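Local coordinates for protein phosphoribulokinase 1 (Rhodobacter sphaeroides, PDB 1A7J) that catalyses the ATP-dependent phosphorylation of D-ribulose 5-phosphate to D-ribulose 1,5-bisphosphate, the step of the Calvin cycle that regenerates the carbon dioxide acceptor, at residues 65-68 / 72-75. Numbering follows the deposited sequence.
Sequences ATFS and YEAN
Phe-67 and Ala-74 meet inside the loop joining helix 49-62 to helix 77-90 in this P-loop kinase, whose fold resembles that of adenylate kinase, and they illustrate how an aromatic ring can bridge two parts of one connecting loop. The tight side is apolar: CZ of Phe-67 lies 3.3 Å from CB of Ala-74, which approaches the ring obliquely. The same methyl group rests against the backbone of the other segment, with Ala-74 CB 3.6 Å from Ser-68 O. With CG turned anti to the backbone N (chi1 -168°), the phenyl group reaches across to Ala-74 while also packing on Met-52, Glu-55 and Leu-56 of helix 49-62. An alanine in place of Phe-67 would probably open a gap between that helix and Ala-74, and Arg-59 would lose its cation-pi partner.

The looser side belongs to the exposed Glu-73. No hydrogen bond joins the two segments; polar bonds to neighbours include Phe-67 O accepting a hydrogen bond from Arg-186 NE and Ser-68 O hydrogen-bonded to Ser-71 OG. Ser-68 also touches the catalytic-site residue Arg-187, which places this loop beside the active site. Glu-73, its chain bent at chi2 (94°), brings its carboxylate to the ring's edge, the two planes 51° apart, where OE1 lies near the ring plane, 3.5 Å from CD1 of Phe-67.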
loop_
_atom_site.group_PDB
_atom_site.type_symbol
_atom_site.label_atom_id
_atom_site.label_comp_id
_atom_site.label_asym_id
_atom_site.label_seq_id
_atom_site.Cartn_x
_atom_site.Cartn_y
_atom_site.Cartn_z
ATOM N N ALA A 65 0.555 -17.236 18.300
ATOM C CA ALA A 65 0.615 -17.352 16.855
ATOM C C ALA A 65 -0.211 -16.240 16.207
ATOM O O ALA A 65 -1.109 -16.505 15.399
ATOM C CB ALA A 65 0.120 -18.735 16.420
ATOM N N THR A 66 0.057 -14.996 16.608
ATOM C CA THR A 66 -0.673 -13.851 16.065
ATOM C C THR A 66 0.188 -12.649 15.694
ATOM O O THR A 66 -0.339 -11.623 15.266
ATOM C CB THR A 66 -1.757 -13.342 17.027
ATOM O OG1 THR A 66 -1.147 -12.582 18.079
ATOM C CG2 THR A 66 -2.561 -14.511 17.608
ATOM N N PHE A 67 1.486 -12.722 15.958
ATOM C CA PHE A 67 2.368 -11.625 15.582
ATOM C C PHE A 67 2.864 -11.744 14.128
ATOM O O PHE A 67 3.274 -12.832 13.684
ATOM C CB PHE A 67 3.555 -11.561 16.531
ATOM C CG PHE A 67 4.357 -10.309 16.399
ATOM C CD1 PHE A 67 3.778 -9.076 16.671
ATOM C CD2 PHE A 67 5.666 -10.359 15.942
ATOM C CE1 PHE A 67 4.478 -7.922 16.484
ATOM C CE2 PHE A 67 6.382 -9.209 15.748
ATOM C CZ PHE A 67 5.792 -7.989 16.014
ATOM N N SER A 68 2.796 -10.634 13.386
ATOM C CA SER A 68 3.335 -10.567 12.028
ATOM C C SER A 68 3.547 -9.133 11.628
ATOM O O SER A 68 3.088 -8.228 12.321
ATOM C CB SER A 68 2.378 -11.210 11.030
ATOM O OG SER A 68 1.125 -10.543 11.011
ATOM N N TYR A 72 0.158 -3.815 14.328
ATOM C CA TYR A 72 0.656 -2.470 14.662
ATOM C C TYR A 72 1.940 -2.498 15.501
ATOM O O TYR A 72 2.737 -1.558 15.459
ATOM C CB TYR A 72 -0.395 -1.700 15.453
ATOM C CG TYR A 72 -1.764 -1.604 14.821
ATOM C CD1 TYR A 72 -1.916 -1.215 13.507
ATOM C CD2 TYR A 72 -2.910 -1.774 15.581
ATOM C CE1 TYR A 72 -3.175 -0.989 12.966
ATOM C CE2 TYR A 72 -4.162 -1.552 15.052
ATOM C CZ TYR A 72 -4.295 -1.161 13.741
ATOM O OH TYR A 72 -5.547 -0.944 13.196
ATOM N N GLU A 73 2.088 -3.527 16.337
ATOM C CA GLU A 73 3.216 -3.600 17.258
ATOM C C GLU A 73 4.495 -3.793 16.485
ATOM O O GLU A 73 5.576 -3.546 17.002
ATOM C CB GLU A 73 3.079 -4.762 18.245
ATOM C CG GLU A 73 1.727 -4.911 18.881
ATOM C CD GLU A 73 0.861 -5.895 18.128
ATOM O OE1 GLU A 73 1.232 -7.093 18.045
ATOM O OE2 GLU A 73 -0.174 -5.459 17.583
ATOM N N ALA A 74 4.385 -4.307 15.270
ATOM C CA ALA A 74 5.576 -4.562 14.478
ATOM C C ALA A 74 5.923 -3.368 13.608
ATOM O O ALA A 74 6.666 -3.514 12.644
ATOM C CB ALA A 74 5.395 -5.805 13.619
ATOM N N ASN A 75 5.393 -2.189 13.943
ATOM C CA ASN A 75 5.625 -1.022 13.097
ATOM C C ASN A 75 5.786 0.286 13.856
ATOM O O ASN A 75 5.032 0.592 14.766
ATOM C CB ASN A 75 4.494 -0.897 12.075
ATOM C CG ASN A 75 4.539 -1.985 11.032
ATOM O OD1 ASN A 75 5.257 -1.876 10.050
ATOM N ND2 ASN A 75 3.815 -3.079 11.273
#